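PDB 3KD4: putative protease from Parabacteroides distasonis ATCC 8503, which is probably exported and may hydrolyse peptide bonds as a protease, although its substrate and physiological role are unknown. Local coordinates for residues A3-Y8 / T35-N40; L31-H36 / S41-S46; I48-D53 / F79-P84. All blocks are in the same frame, centred on the assembly; numbering follows the deposited sequence.

Interaction 1: A3-Y8 / T35-N40; sequences ASEAEY and THTAMN
Two torsions bring Glu-5 and Thr-35 together: Thr-35 turns OG1 between its backbone N and carbonyl carbon (chi1 67°), and Glu-5 bends at chi2 (-86°) to swing its carboxylate back to that hydroxyl. The two side chains meet at about a right angle. Thr-35 OG1 donates to Glu-5 OE1 at 2.6 Å, reaching the oxygen from above the carboxylate plane, 49° out of it. The same hydroxyl is an acceptor as well, since Ala-38 N lies 2.8 Å from Thr-35 OG1 on a nearly straight N-H line. One oxygen thus joins the carboxylate to the start of a helix, and its two bonds fix the rotation of the threonine. Thr-35 CG2 also lies 3.4 Å from Glu-5 OE1. Thr-37 CB comes close to the same oxygen, 3.2 Å from Glu-5 OE1. At the backbone, Ala-38 CB lies 3.5 Å from Glu-5 O, a carbonyl paired with the backbone of Phe-34. A negative group beside the first turn of a helix is likely to be favoured by the helix dipole. The turn itself is short, closed by Met-39 N to Thr-35 O at 3.0 Å. The arrangement is a threonine N-cap, its hydroxyl gripped from outside by a glutamate just before strand 6-17.

Interaction 2: L31-H36 / S41-S46; sequences LTLFTH and STYGES
Tyr-43 reaches from its 3-10 turn toward Leu-31 and Leu-33, which share one face of strand 23-33, and the contact can be traced outward along its side chain. At the root, Tyr-43 CB sits 4.0 Å from Leu-33 CD2, with the other methyl, CD1, only slightly farther off. CG and CD2 of the ring pass the same Leu-33 CD2, the approach to Tyr-43 CD2 being 4.1 Å. On the other ortho carbon the partner changes, and Leu-31 CD2 lies 3.8 Å from Tyr-43 CD1. Farther out, Tyr-43 CE1 meets that methyl again at 4.2 Å. Leu-31 crosses the tyrosine at about a right angle; its CG is anti to the backbone N (chi1 172°), which brings CD2 up to the ring. Leu-31 CD2 and Leu-33 CD2 both approach the ring at a slant. At the tip, the hydroxyl is hydrogen-bonded to Ser-138 OG and to Thr-137 OG1, so its polar end is satisfied by the loop before strand 140-150. Ala-6 and Tyr-8 also touch the ring. With Leu-33 cut back to an alanine, CB of the tyrosine loses both methyls, which would probably open a gap at its root while the hydroxyl stays held. The base of the tyrosine is set by its own backbone: Tyr-43 N donates to Ser-41 OG at 3.0 Å (N-H...O 159°), and Gly-44 N bonds to Ser-41 O. This is an ST turn leading a 3-10 segment, the last part of the connection, after helix 36-39, that leads from strand 23-33 of the eight-stranded sheet to strand 45-50 of the three-stranded one.

Interaction 3: I48-D53 / F79-P84; sequences IVYNPD and FVEVLP
The CA atoms of Val-49 and Pro-84 are 7.1 Å apart, the nearest backbone approach; strands 45-50 and 79-82 flank strand 97-102, antiparallel to it. With that strand between them, the contact is made by side chains. Val-49 holds CG1 anti to its backbone N (chi1 176°), and this methyl lies 4.2 Å from Pro-84 CG, an apolar touch. The polar meeting is between Tyr-50 and Glu-81, whose side chains cross at about a right angle over the middle strand. Tyr-50 has CG between backbone N and carbonyl carbon (chi1 64°), a rotation that directs its hydroxyl toward Glu-81, which extends beyond CG to meet it. The carboxylate oxygen arrives at the edge of the ring, in its plane, with the two flat groups turned 52° apart. Tyr-50 OH is modelled as donating to Glu-81 OE2 at 2.3 Å, a separation so short that its detail is doubtful; the glutamate's chi1, away from any staggered position, is a further reason for caution. Gln-55, Leu-57 and Lys-97 pack on the buried tyrosine, and Met-99 on the glutamate. Just beyond, at the end of strand 45-50, Asn-51 forms an Asx turn and also bonds to Gln-95. If the pairing holds, a phenol donating to a surface carboxylate would link the outer strands across their shared neighbour, though the bond's length remains doubtful.

Overall arrangement
From the N terminus, the segment 3-8 leads into the hairpin of strands 6-17 and 23-33, and interaction 1 closes this long loop by reaching helix 36-39. Interaction 2 opens at residue 31, before that loop has closed, and ends at 41-46, so the two interlock; they share Thr-35 and His-36, and their centres lie about 5 Å apart. Together they join one end of the hairpin to the turn that leads into strand 45-50. Interaction 3 follows in series: it starts farther along that strand and closes a loop through strands 55-65 and 71-73 to strand 79-82. Its centre is about 21 Å from that of interaction 2, at the other end of strand 45-50.

Interaction 1: A3-Y8 / T35-N40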
ATOM      1  N   ALA A   3      -2.593   4.783  21.997  1.00 47.67           N
ATOM      2  CA  ALA A   3      -1.462   4.229  22.774  1.00 46.61           C
ATOM      3  C   ALA A   3      -1.832   3.885  24.232  1.00 44.66           C
ATOM      4  O   ALA A   3      -1.973   2.719  24.580  1.00 46.07           O
ATOM      5  CB  ALA A   3      -0.267   5.170  22.714  1.00 46.80           C
ATOM      6  N   SER A   4      -2.019   4.875  25.097  1.00 42.62           N
ATOM      7  CA  SER A   4      -2.451   4.580  26.488  1.00 39.32           C
ATOM      8  C   SER A   4      -3.984   4.539  26.553  1.00 35.47           C
ATOM      9  O   SER A   4      -4.568   4.590  27.625  1.00 36.49           O
ATOM     10  CB  SER A   4      -1.837   5.583  27.492  1.00 40.30           C
ATOM     11  OG  SER A   4      -2.749   6.599  27.918  1.00 40.69           O
ATOM     12  N   GLU A   5      -4.631   4.451  25.398  1.00 30.34           N
ATOM     13  CA  GLU A   5      -6.072   4.264  25.325  1.00 27.90           C
ATOM     14  C   GLU A   5      -6.481   2.774  25.440  1.00 23.93           C
ATOM     15  O   GLU A   5      -7.602   2.456  25.845  1.00 20.07           O
ATOM     16  CB  GLU A   5      -6.555   4.753  23.980  1.00 27.93           C
ATOM     17  CG  GLU A   5      -6.344   6.247  23.744  1.00 32.93           C
ATOM     18  CD  GLU A   5      -7.459   7.099  24.291  1.00 33.91           C
ATOM     19  OE1 GLU A   5      -8.630   6.798  24.026  1.00 37.75           O
ATOM     20  OE2 GLU A   5      -7.165   8.088  24.963  1.00 37.09           O
ATOM     21  N   ALA A   6      -5.571   1.902  25.003  1.00 20.43           N
ATOM     22  CA  ALA A   6      -5.805   0.457  24.967  1.00 19.57           C
ATOM     23  C   ALA A   6      -4.479  -0.237  24.968  1.00 18.41           C
ATOM     24  O   ALA A   6      -3.474   0.367  24.572  1.00 17.04           O
ATOM     25  CB  ALA A   6      -6.624   0.063  23.717  1.00 18.24           C
ATOM     26  N   GLU A   7      -4.481  -1.503  25.399  1.00 17.75           N
ATOM     27  CA  GLU A   7      -3.308  -2.343  25.371  1.00 18.40           C
ATOM     28  C   GLU A   7      -3.707  -3.787  25.126  1.00 17.39           C
ATOM     29  O   GLU A   7      -4.660  -4.288  25.750  1.00 17.33           O
ATOM     30  CB  GLU A   7      -2.609  -2.261  26.720  1.00 19.84           C
ATOM     31  CG  GLU A   7      -1.344  -3.085  26.854  1.00 25.70           C
ATOM     32  CD  GLU A   7      -0.899  -3.157  28.298  1.00 35.30           C
ATOM     33  OE1 GLU A   7      -0.369  -4.223  28.735  1.00 44.26           O
ATOM     34  OE2 GLU A   7      -1.145  -2.158  29.016  1.00 39.03           O
ATOM     35  N   TYR A   8      -2.986  -4.462  24.250  1.00 16.87           N
ATOM     36  CA  TYR A   8      -3.139  -5.909  24.099  1.00 17.82           C
ATOM     37  C   TYR A   8      -2.256  -6.570  25.132  1.00 18.05           C
ATOM     38  O   TYR A   8      -1.028  -6.578  24.997  1.00 18.94           O
ATOM     39  CB  TYR A   8      -2.699  -6.390  22.727  1.00 17.69           C
ATOM     40  CG  TYR A   8      -3.616  -5.990  21.591  1.00 18.39           C
ATOM     41  CD1 TYR A   8      -4.690  -6.796  21.242  1.00 20.21           C
ATOM     42  CD2 TYR A   8      -3.383  -4.847  20.854  1.00 18.55           C
ATOM     43  CE1 TYR A   8      -5.514  -6.461  20.209  1.00 21.13           C
ATOM     44  CE2 TYR A   8      -4.201  -4.500  19.791  1.00 17.72           C
ATOM     45  CZ  TYR A   8      -5.266  -5.322  19.485  1.00 20.54           C
ATOM     46  OH  TYR A   8      -6.121  -5.017  18.477  1.00 24.10           O
ATOM     47  N   THR A  35     -10.539   3.847  27.836  1.00 18.41           N
ATOM     48  CA  THR A  35     -11.325   5.058  27.656  1.00 19.10           C
ATOM     49  C   THR A  35     -12.610   4.761  26.863  1.00 19.66           C
ATOM     50  O   THR A  35     -12.683   3.786  26.088  1.00 19.52           O
ATOM     51  CB  THR A  35     -10.552   6.112  26.819  1.00 19.78           C
ATOM     52  OG1 THR A  35     -10.411   5.607  25.484  1.00 19.72           O
ATOM     53  CG2 THR A  35      -9.130   6.423  27.393  1.00 17.22           C
ATOM     54  N   HIS A  36     -13.589   5.635  26.995  1.00 18.93           N
ATOM     55  CA  HIS A  36     -14.714   5.624  26.057  1.00 20.66           C
ATOM     56  C   HIS A  36     -14.341   5.824  24.609  1.00 20.84           C
ATOM     57  O   HIS A  36     -14.996   5.257  23.751  1.00 22.39           O
ATOM     58  CB  HIS A  36     -15.775   6.636  26.470  1.00 21.02           C
ATOM     59  CG  HIS A  36     -16.366   6.298  27.791  1.00 21.31           C
ATOM     60  ND1 HIS A  36     -16.425   7.189  28.833  1.00 20.41           N
ATOM     61  CD2 HIS A  36     -16.805   5.111  28.277  1.00 21.58           C
ATOM     62  CE1 HIS A  36     -16.955   6.589  29.887  1.00 20.25           C
ATOM     63  NE2 HIS A  36     -17.176   5.322  29.577  1.00 18.37           N
ATOM     64  N   THR A  37     -13.300   6.604  24.342  1.00 21.43           N
ATOM     65  CA  THR A  37     -12.771   6.823  22.971  1.00 22.46           C
ATOM     66  C   THR A  37     -12.401   5.463  22.366  1.00 21.90           C
ATOM     67  O   THR A  37     -12.788   5.152  21.229  1.00 22.26           O
ATOM     68  CB  THR A  37     -11.510   7.784  22.966  1.00 22.35           C
ATOM     69  OG1 THR A  37     -11.867   9.026  23.569  1.00 24.82           O
ATOM     70  CG2 THR A  37     -10.946   8.067  21.558  1.00 22.10           C
ATOM     71  N   ALA A  38     -11.657   4.673  23.135  1.00 21.06           N
ATOM     72  CA  ALA A  38     -11.301   3.309  22.728  1.00 20.54           C
ATOM     73  C   ALA A  38     -12.573   2.433  22.536  1.00 19.99           C
ATOM     74  O   ALA A  38     -12.760   1.844  21.474  1.00 19.66           O
ATOM     75  CB  ALA A  38     -10.335   2.693  23.733  1.00 19.90           C
HETATM   76  N   MSE A  39     -13.447   2.404  23.538  1.00 19.73           N
HETATM   77  CA  MSE A  39     -14.642   1.560  23.522  1.00 19.78           C
HETATM   78  C   MSE A  39     -15.596   1.871  22.354  1.00 20.79           C
HETATM   79  O   MSE A  39     -16.272   0.974  21.845  1.00 20.75           O
HETATM   80  CB  MSE A  39     -15.417   1.729  24.811  1.00 19.75           C
HETATM   81  CG  MSE A  39     -14.776   1.078  26.002  1.00 19.29           C
HETATM   82 SE   MSE A  39     -15.453   1.652  27.664  0.75 16.74          SE
HETATM   83  CE  MSE A  39     -17.365   1.466  27.321  1.00 14.29           C
ATOM     84  N   ASN A  40     -15.670   3.149  21.956  1.00 20.73           N
ATOM     85  CA  ASN A  40     -16.638   3.612  20.941  1.00 20.12           C
ATOM     86  C   ASN A  40     -16.008   3.612  19.554  1.00 20.58           C
ATOM     87  O   ASN A  40     -16.666   3.912  18.583  1.00 20.60           O
ATOM     88  CB  ASN A  40     -17.173   5.020  21.308  1.00 19.96           C
ATOM     89  CG  ASN A  40     -17.970   5.036  22.607  1.00 18.18           C
ATOM     90  OD1 ASN A  40     -18.504   4.032  23.044  1.00 18.87           O
ATOM     91  ND2 ASN A  40     -18.074   6.197  23.214  1.00 16.81           N
TER

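Interaction 2: L31-H36 / S41-S46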
ATOM      1  N   LEU A  31      -7.471  -7.765  24.961  1.00 14.58           N
ATOM      2  CA  LEU A  31      -7.379  -6.344  24.666  1.00 14.07           C
ATOM      3  C   LEU A  31      -8.104  -5.554  25.725  1.00 14.09           C
ATOM      4  O   LEU A  31      -9.332  -5.644  25.859  1.00 14.23           O
ATOM      5  CB  LEU A  31      -7.975  -6.061  23.276  1.00 14.98           C
ATOM      6  CG  LEU A  31      -8.156  -4.595  22.820  1.00 15.92           C
ATOM      7  CD1 LEU A  31      -6.837  -3.838  22.778  1.00 13.09           C
ATOM      8  CD2 LEU A  31      -8.825  -4.579  21.457  1.00 14.30           C
ATOM      9  N   THR A  32      -7.358  -4.758  26.478  1.00 13.43           N
ATOM     10  CA  THR A  32      -7.953  -3.887  27.471  1.00 13.91           C
ATOM     11  C   THR A  32      -8.175  -2.473  26.919  1.00 15.07           C
ATOM     12  O   THR A  32      -7.279  -1.908  26.308  1.00 15.94           O
ATOM     13  CB  THR A  32      -7.061  -3.822  28.723  1.00 13.46           C
ATOM     14  OG1 THR A  32      -6.802  -5.157  29.188  1.00 12.27           O
ATOM     15  CG2 THR A  32      -7.737  -2.995  29.815  1.00 12.75           C
ATOM     16  N   LEU A  33      -9.383  -1.949  27.122  1.00 15.93           N
ATOM     17  CA  LEU A  33      -9.800  -0.620  26.678  1.00 16.65           C
ATOM     18  C   LEU A  33      -9.921   0.288  27.886  1.00 16.93           C
ATOM     19  O   LEU A  33     -10.620  -0.031  28.826  1.00 17.19           O
ATOM     20  CB  LEU A  33     -11.119  -0.725  25.941  1.00 17.37           C
ATOM     21  CG  LEU A  33     -11.137  -1.658  24.704  1.00 18.16           C
ATOM     22  CD1 LEU A  33     -12.418  -1.441  23.899  1.00 18.46           C
ATOM     23  CD2 LEU A  33      -9.927  -1.468  23.789  1.00 15.38           C
ATOM     24  N   PHE A  34      -9.221   1.413  27.896  1.00 17.46           N
ATOM     25  CA  PHE A  34      -9.180   2.246  29.093  1.00 18.31           C
ATOM     26  C   PHE A  34     -10.056   3.485  29.018  1.00 18.57           C
ATOM     27  O   PHE A  34     -10.268   4.107  30.032  1.00 19.39           O
ATOM     28  CB  PHE A  34      -7.764   2.708  29.382  1.00 19.03           C
ATOM     29  CG  PHE A  34      -6.815   1.602  29.653  1.00 21.03           C
ATOM     30  CD1 PHE A  34      -6.884   0.898  30.838  1.00 21.96           C
ATOM     31  CD2 PHE A  34      -5.833   1.277  28.734  1.00 21.22           C
ATOM     32  CE1 PHE A  34      -6.000  -0.145  31.078  1.00 22.02           C
ATOM     33  CE2 PHE A  34      -4.930   0.256  28.989  1.00 20.37           C
ATOM     34  CZ  PHE A  34      -5.027  -0.454  30.146  1.00 19.07           C
ATOM     35  N   THR A  35     -10.539   3.847  27.836  1.00 18.41           N
ATOM     36  CA  THR A  35     -11.325   5.058  27.656  1.00 19.10           C
ATOM     37  C   THR A  35     -12.610   4.761  26.863  1.00 19.66           C
ATOM     38  O   THR A  35     -12.683   3.786  26.088  1.00 19.52           O
ATOM     39  CB  THR A  35     -10.552   6.112  26.819  1.00 19.78           C
ATOM     40  OG1 THR A  35     -10.411   5.607  25.484  1.00 19.72           O
ATOM     41  CG2 THR A  35      -9.130   6.423  27.393  1.00 17.22           C
ATOM     42  N   HIS A  36     -13.589   5.635  26.995  1.00 18.93           N
ATOM     43  CA  HIS A  36     -14.714   5.624  26.057  1.00 20.66           C
ATOM     44  C   HIS A  36     -14.341   5.824  24.609  1.00 20.84           C
ATOM     45  O   HIS A  36     -14.996   5.257  23.751  1.00 22.39           O
ATOM     46  CB  HIS A  36     -15.775   6.636  26.470  1.00 21.02           C
ATOM     47  CG  HIS A  36     -16.366   6.298  27.791  1.00 21.31           C
ATOM     48  ND1 HIS A  36     -16.425   7.189  28.833  1.00 20.41           N
ATOM     49  CD2 HIS A  36     -16.805   5.111  28.277  1.00 21.58           C
ATOM     50  CE1 HIS A  36     -16.955   6.589  29.887  1.00 20.25           C
ATOM     51  NE2 HIS A  36     -17.176   5.322  29.577  1.00 18.37           N
ATOM     52  N   SER A  41     -14.724   3.261  19.460  1.00 20.82           N
ATOM     53  CA  SER A  41     -14.049   3.135  18.174  1.00 20.98           C
ATOM     54  C   SER A  41     -14.323   1.722  17.584  1.00 20.51           C
ATOM     55  O   SER A  41     -15.073   0.944  18.152  1.00 19.05           O
ATOM     56  CB  SER A  41     -12.542   3.338  18.358  1.00 21.50           C
ATOM     57  OG  SER A  41     -11.921   2.195  18.939  1.00 21.76           O
ATOM     58  N   THR A  42     -13.663   1.377  16.494  1.00 20.35           N
ATOM     59  CA  THR A  42     -13.801   0.039  15.945  1.00 20.64           C
ATOM     60  C   THR A  42     -13.160  -1.023  16.859  1.00 20.31           C
ATOM     61  O   THR A  42     -13.331  -2.210  16.613  1.00 19.44           O
ATOM     62  CB  THR A  42     -13.206  -0.070  14.531  1.00 21.22           C
ATOM     63  OG1 THR A  42     -11.883   0.419  14.558  1.00 22.35           O
ATOM     64  CG2 THR A  42     -14.036   0.690  13.501  1.00 21.60           C
ATOM     65  N   TYR A  43     -12.465  -0.616  17.935  1.00 20.18           N
ATOM     66  CA  TYR A  43     -12.077  -1.598  18.986  1.00 20.81           C
ATOM     67  C   TYR A  43     -13.295  -2.263  19.639  1.00 20.59           C
ATOM     68  O   TYR A  43     -13.191  -3.325  20.233  1.00 19.60           O
ATOM     69  CB  TYR A  43     -11.199  -0.974  20.052  1.00 21.27           C
ATOM     70  CG  TYR A  43      -9.739  -0.822  19.714  1.00 23.38           C
ATOM     71  CD1 TYR A  43      -9.063  -1.785  18.959  1.00 27.82           C
ATOM     72  CD2 TYR A  43      -9.009   0.235  20.228  1.00 25.21           C
ATOM     73  CE1 TYR A  43      -7.694  -1.662  18.698  1.00 29.56           C
ATOM     74  CE2 TYR A  43      -7.673   0.357  19.993  1.00 27.19           C
ATOM     75  CZ  TYR A  43      -7.014  -0.589  19.214  1.00 29.49           C
ATOM     76  OH  TYR A  43      -5.668  -0.488  18.969  1.00 31.10           O
ATOM     77  N   GLY A  44     -14.467  -1.654  19.471  1.00 20.74           N
ATOM     78  CA  GLY A  44     -15.712  -2.266  19.925  1.00 20.60           C
ATOM     79  C   GLY A  44     -16.105  -3.531  19.161  1.00 20.47           C
ATOM     80  O   GLY A  44     -17.044  -4.225  19.568  1.00 19.51           O
ATOM     81  N   GLU A  45     -15.428  -3.789  18.037  1.00 20.25           N
ATOM     82  CA  GLU A  45     -15.694  -4.966  17.215  1.00 20.86           C
ATOM     83  C   GLU A  45     -14.430  -5.681  16.809  1.00 19.42           C
ATOM     84  O   GLU A  45     -13.373  -5.107  16.801  1.00 17.99           O
ATOM     85  CB  GLU A  45     -16.420  -4.585  15.920  1.00 21.51           C
ATOM     86  CG  GLU A  45     -17.826  -4.055  16.100  1.00 24.04           C
ATOM     87  CD  GLU A  45     -17.849  -2.589  16.472  1.00 28.43           C
ATOM     88  OE1 GLU A  45     -17.051  -1.827  15.900  1.00 31.64           O
ATOM     89  OE2 GLU A  45     -18.671  -2.215  17.338  1.00 31.63           O
ATOM     90  N   SER A  46     -14.589  -6.949  16.455  1.00 18.66           N
ATOM     91  CA  SER A  46     -13.580  -7.692  15.754  1.00 17.94           C
ATOM     92  C   SER A  46     -14.132  -8.090  14.374  1.00 17.66           C
ATOM     93  O   SER A  46     -15.351  -8.326  14.212  1.00 17.24           O
ATOM     94  CB  SER A  46     -13.146  -8.894  16.592  1.00 18.36           C
ATOM     95  OG  SER A  46     -12.407  -8.481  17.736  1.00 16.63           O
TER

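Interaction 3: I48-D53 / F79-P84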
ATOM      1  N   ILE A  48     -13.466 -10.677  11.058  1.00 19.56           N
ATOM      2  CA  ILE A  48     -12.753 -11.885  10.612  1.00 19.04           C
ATOM      3  C   ILE A  48     -13.192 -12.295   9.216  1.00 18.45           C
ATOM      4  O   ILE A  48     -14.312 -12.725   9.037  1.00 16.76           O
ATOM      5  CB  ILE A  48     -13.003 -13.100  11.556  1.00 19.83           C
ATOM      6  CG1 ILE A  48     -12.690 -12.762  13.023  1.00 18.99           C
ATOM      7  CG2 ILE A  48     -12.172 -14.344  11.060  1.00 17.55           C
ATOM      8  CD1 ILE A  48     -13.439 -13.662  14.073  1.00 18.13           C
ATOM      9  N   VAL A  49     -12.282 -12.196   8.256  1.00 19.22           N
ATOM     10  CA  VAL A  49     -12.603 -12.466   6.856  1.00 19.26           C
ATOM     11  C   VAL A  49     -12.224 -13.895   6.460  1.00 19.57           C
ATOM     12  O   VAL A  49     -11.165 -14.371   6.822  1.00 19.27           O
ATOM     13  CB  VAL A  49     -11.880 -11.426   5.962  1.00 19.89           C
ATOM     14  CG1 VAL A  49     -12.109 -11.726   4.477  1.00 21.06           C
ATOM     15  CG2 VAL A  49     -12.411  -9.970   6.292  1.00 18.42           C
ATOM     16  N   TYR A  50     -13.087 -14.604   5.736  1.00 19.42           N
ATOM     17  CA  TYR A  50     -12.730 -15.931   5.264  1.00 18.77           C
ATOM     18  C   TYR A  50     -13.535 -16.320   4.056  1.00 19.58           C
ATOM     19  O   TYR A  50     -14.540 -15.676   3.715  1.00 18.01           O
ATOM     20  CB  TYR A  50     -12.875 -16.981   6.372  1.00 18.30           C
ATOM     21  CG  TYR A  50     -14.295 -17.170   6.855  1.00 18.39           C
ATOM     22  CD1 TYR A  50     -14.919 -16.226   7.664  1.00 19.50           C
ATOM     23  CD2 TYR A  50     -15.010 -18.306   6.514  1.00 22.35           C
ATOM     24  CE1 TYR A  50     -16.264 -16.412   8.095  1.00 21.83           C
ATOM     25  CE2 TYR A  50     -16.317 -18.506   6.951  1.00 23.76           C
ATOM     26  CZ  TYR A  50     -16.942 -17.553   7.705  1.00 24.25           C
ATOM     27  OH  TYR A  50     -18.235 -17.815   8.122  1.00 28.60           O
ATOM     28  N   ASN A  51     -13.081 -17.393   3.402  1.00 19.51           N
ATOM     29  CA  ASN A  51     -13.748 -17.886   2.205  1.00 18.65           C
ATOM     30  C   ASN A  51     -14.429 -19.216   2.492  1.00 18.48           C
ATOM     31  O   ASN A  51     -13.768 -20.258   2.550  1.00 17.96           O
ATOM     32  CB  ASN A  51     -12.705 -18.048   1.098  1.00 18.90           C
ATOM     33  CG  ASN A  51     -13.317 -18.484  -0.224  1.00 17.62           C
ATOM     34  OD1 ASN A  51     -14.469 -18.824  -0.281  1.00 17.02           O
ATOM     35  ND2 ASN A  51     -12.530 -18.483  -1.273  1.00 19.34           N
ATOM     36  N   PRO A  52     -15.751 -19.208   2.645  1.00 19.67           N
ATOM     37  CA  PRO A  52     -16.444 -20.411   3.037  1.00 20.58           C
ATOM     38  C   PRO A  52     -16.460 -21.520   2.001  1.00 21.46           C
ATOM     39  O   PRO A  52     -16.827 -22.627   2.345  1.00 22.04           O
ATOM     40  CB  PRO A  52     -17.881 -19.944   3.276  1.00 21.13           C
ATOM     41  CG  PRO A  52     -18.006 -18.653   2.643  1.00 21.60           C
ATOM     42  CD  PRO A  52     -16.665 -18.056   2.530  1.00 20.44           C
ATOM     43  N   ASP A  53     -16.065 -21.264   0.765  1.00 21.47           N
ATOM     44  CA  ASP A  53     -15.912 -22.379  -0.167  1.00 22.52           C
ATOM     45  C   ASP A  53     -14.824 -23.367   0.297  1.00 22.48           C
ATOM     46  O   ASP A  53     -14.889 -24.535  -0.046  1.00 23.03           O
ATOM     47  CB  ASP A  53     -15.573 -21.899  -1.554  1.00 22.67           C
ATOM     48  CG  ASP A  53     -16.726 -21.185  -2.242  1.00 24.98           C
ATOM     49  OD1 ASP A  53     -17.880 -21.249  -1.780  1.00 26.61           O
ATOM     50  OD2 ASP A  53     -16.443 -20.521  -3.255  1.00 31.44           O
ATOM     51  N   PHE A  79     -22.942 -11.684  16.936  1.00 19.44           N
ATOM     52  CA  PHE A  79     -22.147 -12.177  15.807  1.00 20.34           C
ATOM     53  C   PHE A  79     -22.900 -11.924  14.504  1.00 20.91           C
ATOM     54  O   PHE A  79     -23.973 -12.513  14.297  1.00 21.45           O
ATOM     55  CB  PHE A  79     -21.823 -13.689  15.943  1.00 20.54           C
ATOM     56  CG  PHE A  79     -20.964 -14.037  17.139  1.00 18.77           C
ATOM     57  CD1 PHE A  79     -21.535 -14.224  18.388  1.00 20.55           C
ATOM     58  CD2 PHE A  79     -19.604 -14.202  17.006  1.00 19.97           C
ATOM     59  CE1 PHE A  79     -20.746 -14.580  19.512  1.00 20.08           C
ATOM     60  CE2 PHE A  79     -18.813 -14.523  18.103  1.00 19.68           C
ATOM     61  CZ  PHE A  79     -19.393 -14.724  19.365  1.00 19.29           C
ATOM     62  N   VAL A  80     -22.389 -11.038  13.644  1.00 20.42           N
ATOM     63  CA  VAL A  80     -23.090 -10.709  12.421  1.00 21.40           C
ATOM     64  C   VAL A  80     -22.188 -10.963  11.241  1.00 22.52           C
ATOM     65  O   VAL A  80     -21.102 -10.418  11.175  1.00 22.35           O
ATOM     66  CB  VAL A  80     -23.584  -9.246  12.386  1.00 21.87           C
ATOM     67  CG1 VAL A  80     -24.451  -9.003  11.121  1.00 20.19           C
ATOM     68  CG2 VAL A  80     -24.350  -8.925  13.668  1.00 19.43           C
ATOM     69  N   GLU A  81     -22.665 -11.761  10.285  1.00 23.32           N
ATOM     70  CA  GLU A  81     -21.895 -12.063   9.088  1.00 24.60           C
ATOM     71  C   GLU A  81     -22.319 -11.181   7.939  1.00 23.99           C
ATOM     72  O   GLU A  81     -23.504 -10.960   7.742  1.00 24.98           O
ATOM     73  CB  GLU A  81     -22.046 -13.553   8.749  1.00 26.42           C
ATOM     74  CG  GLU A  81     -20.683 -14.225   8.593  1.00 31.57           C
ATOM     75  CD  GLU A  81     -20.700 -15.721   8.734  1.00 39.41           C
ATOM     76  OE1 GLU A  81     -21.755 -16.326   8.403  1.00 42.22           O
ATOM     77  OE2 GLU A  81     -19.640 -16.278   9.170  1.00 43.06           O
ATOM     78  N   VAL A  82     -21.349 -10.615   7.228  1.00 24.15           N
ATOM     79  CA  VAL A  82     -21.581  -9.643   6.157  1.00 23.92           C
ATOM     80  C   VAL A  82     -20.607  -9.919   5.029  1.00 24.85           C
ATOM     81  O   VAL A  82     -19.679 -10.717   5.211  1.00 24.97           O
ATOM     82  CB  VAL A  82     -21.387  -8.179   6.671  1.00 23.68           C
ATOM     83  CG1 VAL A  82     -22.267  -7.937   7.896  1.00 24.97           C
ATOM     84  CG2 VAL A  82     -19.877  -7.821   6.977  1.00 21.82           C
ATOM     85  N   LEU A  83     -20.806  -9.267   3.875  1.00 25.32           N
ATOM     86  CA  LEU A  83     -19.839  -9.304   2.773  1.00 25.09           C
ATOM     87  C   LEU A  83     -18.709  -8.344   3.076  1.00 25.91           C
ATOM     88  O   LEU A  83     -18.969  -7.233   3.451  1.00 26.86           O
ATOM     89  CB  LEU A  83     -20.494  -8.885   1.452  1.00 25.46           C
ATOM     90  CG  LEU A  83     -19.692  -9.050   0.143  1.00 24.40           C
ATOM     91  CD1 LEU A  83     -19.565 -10.534  -0.277  1.00 23.47           C
ATOM     92  CD2 LEU A  83     -20.342  -8.207  -0.992  1.00 23.51           C
ATOM     93  N   PRO A  84     -17.437  -8.764   2.925  1.00 25.51           N
ATOM     94  CA  PRO A  84     -16.365  -7.802   3.097  1.00 25.54           C
ATOM     95  C   PRO A  84     -16.509  -6.655   2.090  1.00 26.38           C
ATOM     96  O   PRO A  84     -16.913  -6.891   0.948  1.00 24.75           O
ATOM     97  CB  PRO A  84     -15.101  -8.601   2.768  1.00 25.65           C
ATOM     98  CG  PRO A  84     -15.506 -10.029   2.736  1.00 25.57           C
ATOM     99  CD  PRO A  84     -16.965 -10.090   2.505  1.00 24.92           C
TER